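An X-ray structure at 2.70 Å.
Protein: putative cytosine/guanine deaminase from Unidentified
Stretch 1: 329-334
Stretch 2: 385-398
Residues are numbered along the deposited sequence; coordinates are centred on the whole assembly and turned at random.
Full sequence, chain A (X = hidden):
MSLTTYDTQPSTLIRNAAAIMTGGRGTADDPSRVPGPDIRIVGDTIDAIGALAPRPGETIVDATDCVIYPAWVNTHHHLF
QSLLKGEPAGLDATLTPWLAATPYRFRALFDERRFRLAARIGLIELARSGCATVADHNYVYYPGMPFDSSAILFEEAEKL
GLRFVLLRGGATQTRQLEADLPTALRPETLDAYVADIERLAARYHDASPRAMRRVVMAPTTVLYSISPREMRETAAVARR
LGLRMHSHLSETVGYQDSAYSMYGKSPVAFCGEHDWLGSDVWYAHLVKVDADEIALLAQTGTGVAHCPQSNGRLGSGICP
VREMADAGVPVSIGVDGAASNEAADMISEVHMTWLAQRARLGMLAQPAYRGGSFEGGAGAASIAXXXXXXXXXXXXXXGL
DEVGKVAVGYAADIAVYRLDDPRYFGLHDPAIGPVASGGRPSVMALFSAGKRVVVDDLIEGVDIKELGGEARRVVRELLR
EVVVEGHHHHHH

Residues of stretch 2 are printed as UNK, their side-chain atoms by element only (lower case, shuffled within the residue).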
# COMPACT_ATOMS: atom_id res chain seq x y z
N VAL A 329 4.76 8.73 -16.41
CA VAL A 329 3.94 7.65 -15.91
C VAL A 329 3.80 7.75 -14.39
O VAL A 329 4.78 8.02 -13.70
CB VAL A 329 4.52 6.27 -16.32
CG1 VAL A 329 5.81 6.46 -17.06
CG2 VAL A 329 4.70 5.39 -15.10
N PRO A 330 2.58 7.56 -13.87
CA PRO A 330 2.33 7.62 -12.42
C PRO A 330 3.14 6.60 -11.63
O PRO A 330 3.18 5.41 -11.96
CB PRO A 330 0.81 7.42 -12.31
CG PRO A 330 0.44 6.74 -13.58
CD PRO A 330 1.31 7.41 -14.60
N VAL A 331 3.77 7.08 -10.56
CA VAL A 331 4.61 6.27 -9.70
C VAL A 331 4.06 6.20 -8.28
O VAL A 331 3.76 7.22 -7.67
CB VAL A 331 6.04 6.85 -9.66
CG1 VAL A 331 6.92 6.04 -8.72
CG2 VAL A 331 6.63 6.89 -11.07
N SER A 332 3.93 4.99 -7.76
CA SER A 332 3.44 4.79 -6.40
C SER A 332 4.44 3.91 -5.67
O SER A 332 5.30 3.30 -6.29
CB SER A 332 2.04 4.14 -6.40
OG SER A 332 2.05 2.81 -6.91
N ILE A 333 4.32 3.86 -4.36
CA ILE A 333 5.24 3.06 -3.58
C ILE A 333 4.58 1.89 -2.86
O ILE A 333 3.45 1.96 -2.40
CB ILE A 333 5.99 3.97 -2.57
CG1 ILE A 333 6.80 5.00 -3.35
CG2 ILE A 333 6.93 3.15 -1.70
CD1 ILE A 333 7.64 5.87 -2.50
N GLY A 334 5.30 0.78 -2.80
CA GLY A 334 4.80 -0.39 -2.13
C GLY A 334 5.98 -1.13 -1.54
O GLY A 334 7.12 -0.86 -1.86
N UNK A 385 9.38 15.04 -3.65
CA UNK A 385 9.25 14.21 -4.83
C UNK A 385 8.83 12.81 -4.40
O UNK A 385 7.89 12.24 -4.94
c UNK A 385 10.30 13.03 -7.68
o UNK A 385 10.62 12.89 -8.88
o UNK A 385 9.70 12.17 -7.00
c UNK A 385 10.62 14.32 -6.99
c UNK A 385 10.61 14.16 -5.50
N UNK A 386 9.53 12.28 -3.41
CA UNK A 386 9.25 10.95 -2.89
C UNK A 386 8.00 10.89 -2.01
O UNK A 386 7.27 9.91 -2.03
c UNK A 386 10.47 10.46 -2.09
c UNK A 386 11.69 10.46 -3.00
c UNK A 386 10.21 9.08 -1.52
N UNK A 387 7.76 11.95 -1.24
CA UNK A 387 6.58 11.98 -0.38
C UNK A 387 5.35 11.92 -1.26
O UNK A 387 4.31 11.40 -0.86
c UNK A 387 6.55 13.26 0.49
c UNK A 387 5.20 13.39 1.18
c UNK A 387 7.66 13.22 1.54
c UNK A 387 7.76 14.48 2.38
N UNK A 388 5.46 12.46 -2.47
CA UNK A 388 4.34 12.45 -3.40
C UNK A 388 4.06 11.03 -3.81
O UNK A 388 2.91 10.58 -3.77
c UNK A 388 2.25 13.89 -5.30
n UNK A 388 1.56 13.82 -6.48
c UNK A 388 4.67 13.28 -4.64
c UNK A 388 2.36 13.35 -7.42
c UNK A 388 3.50 13.45 -5.55
n UNK A 388 3.54 13.12 -6.88
N UNK A 389 5.11 10.32 -4.22
CA UNK A 389 4.99 8.94 -4.66
C UNK A 389 4.36 8.06 -3.59
O UNK A 389 3.52 7.22 -3.89
c UNK A 389 10.71 8.99 -8.13
c UNK A 389 10.66 8.33 -6.87
c UNK A 389 8.41 9.53 -7.93
c UNK A 389 8.32 8.88 -6.67
c UNK A 389 6.37 8.38 -5.01
c UNK A 389 9.61 9.59 -8.67
c UNK A 389 9.47 8.27 -6.14
c UNK A 389 6.31 9.71 -7.19
n UNK A 389 7.17 10.03 -8.21
c UNK A 389 6.96 9.00 -6.22
N UNK A 390 4.76 8.28 -2.34
CA UNK A 390 4.26 7.48 -1.23
C UNK A 390 2.90 7.85 -0.68
O UNK A 390 2.36 7.13 0.17
N UNK A 391 2.34 8.95 -1.17
CA UNK A 391 1.04 9.39 -0.71
C UNK A 391 0.05 9.61 -1.86
O UNK A 391 -0.54 8.66 -2.35
o UNK A 391 1.73 11.74 -0.64
c UNK A 391 2.04 10.47 1.37
c UNK A 391 1.15 10.70 0.15
N UNK A 392 -0.10 10.86 -2.29
CA UNK A 392 -1.03 11.23 -3.36
C UNK A 392 -0.80 10.49 -4.68
O UNK A 392 -1.74 10.26 -5.44
c UNK A 392 -0.97 12.72 -3.58
N UNK A 393 0.45 10.13 -4.97
CA UNK A 393 0.74 9.40 -6.19
C UNK A 393 0.11 8.03 -6.17
O UNK A 393 -0.49 7.59 -7.14
N UNK A 394 0.23 7.34 -5.04
CA UNK A 394 -0.35 6.01 -4.94
C UNK A 394 -1.86 6.05 -4.93
O UNK A 394 -2.52 5.17 -5.47
N UNK A 395 -2.41 7.09 -4.32
CA UNK A 395 -3.85 7.27 -4.24
C UNK A 395 -4.48 7.38 -5.61
O UNK A 395 -5.46 6.70 -5.89
c UNK A 395 -4.17 8.50 -3.41
N UNK A 396 -3.92 8.22 -6.46
CA UNK A 396 -4.48 8.39 -7.80
C UNK A 396 -4.28 7.17 -8.68
O UNK A 396 -5.00 6.97 -9.66
c UNK A 396 -3.91 9.66 -8.47
c UNK A 396 -2.57 13.63 -8.12
c UNK A 396 -4.42 12.16 -8.94
n UNK A 396 -3.35 14.22 -7.20
n UNK A 396 -3.04 12.68 -8.94
c UNK A 396 -4.63 10.96 -8.00
n UNK A 396 -1.30 14.00 -8.21
N UNK A 397 -3.31 6.33 -8.33
CA UNK A 397 -3.05 5.11 -9.08
C UNK A 397 -4.12 4.07 -8.73
O UNK A 397 -4.56 3.29 -9.58
c UNK A 397 -0.59 5.40 -9.48
c UNK A 397 -1.64 4.56 -8.75
c UNK A 397 -1.53 3.11 -9.16
N UNK A 398 -4.57 4.09 -7.48
CA UNK A 398 -5.59 3.16 -7.05
C UNK A 398 -7.00 3.77 -7.18
O UNK A 398 -8.01 3.13 -6.86
c UNK A 398 -3.95 2.04 -5.43
s UNK A 398 -3.86 0.70 -4.23
c UNK A 398 -3.91 1.59 -2.73
c UNK A 398 -5.31 2.71 -5.61
O HOH W 1 2.06 5.03 -3.08

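Position 385 carries three side-chain carbons in a row, the third bearing two oxygens. This carboxylate makes no contact with the strand stretch, and the residue is Glu385. At 386 one carbon carries two more; one of these methyls lies 4.2 Å from Ile333 CD1, and the residue is Val386, that methyl being CG1. Position 387 has four carbons, forked at the first with one arm two carbons long. It points away from the strand and is Ile387. At 388 a single carbon leads to a five-membered ring of three carbons and two nitrogens, which stays out of contact with the strand; this imidazole belongs to His388.

Position 389 is the most distinctive: one carbon, then fused five- and six-membered rings holding eight carbons and one nitrogen. Val331 lies over one face of these rings, and Ile333 CD1 sits near the first carbon. Only an indole fits, so this is Trp389. Val331 CG1 is 3.7 Å from the centroid of the five-membered ring of Trp389 and only 7° off the ring normal, a CH-pi contact. Val331 CB is also 3.7 Å from Trp389 NE1, while Ile333 CD1 reaches Trp389 CB at 3.8 Å.

Position 390 has no side-chain atoms and is Gly390; its backbone N lies 3.8 Å from Ile333 CD1. At 391 one carbon carries an oxygen and a carbon; the first carbon points away from the strand, and the hydroxyl turns back along the helix. The residue is Thr391, whose OG1 donates to Ile387 O at 2.6 Å. Position 392 has a lone carbon out of reach of the strand and is Ala392.

Positions 393 and 394 both lack side-chain atoms. At the first, Gly393, a beta carbon would point toward the strand and sit 2.9 Å from Val331 O, a clash. At the second, Gly394, CA comes within 3.4 Å of Ser332 CB, and Gly394 CA and Ser332 CA are 4.2 Å apart. Position 395 again shows one carbon, facing away, and is Ala395. At 396 three carbons, a nitrogen and a carbon with two further nitrogens end in a guanidinium that does not touch the strand; this is Arg396. At 397 one carbon carries two more and points toward the strand; one methyl meets Pro330 CB. The residue is Val397, that methyl being CG2, 3.7 Å from Pro330 CB. Position 398, two carbons, a sulfur and a terminal carbon without branches, lies beyond contact and is Met398.

The helix crosses strand 331-333 almost at right angles, 94°, with an axial approach of 6.0 Å. Bare backbone at Gly393 and Gly394 permits this closeness, while Trp389 and Val397 supply apolar packing. A wider pi-type turn spans 389-393, and Trp389 O faces the strand: Ser332 CA approaches it at 3.5 Å in a CA-H...O contact. Water 1 bridges Ile333 N and Trp389 O, 2.8 Å from each, and is the stronger link; the direct hydrogen bond from Ile333 N to Trp389 O, 3.5 Å, is weak.

Stretch 2, residues 385-398: EVIHWGTAGGARVM
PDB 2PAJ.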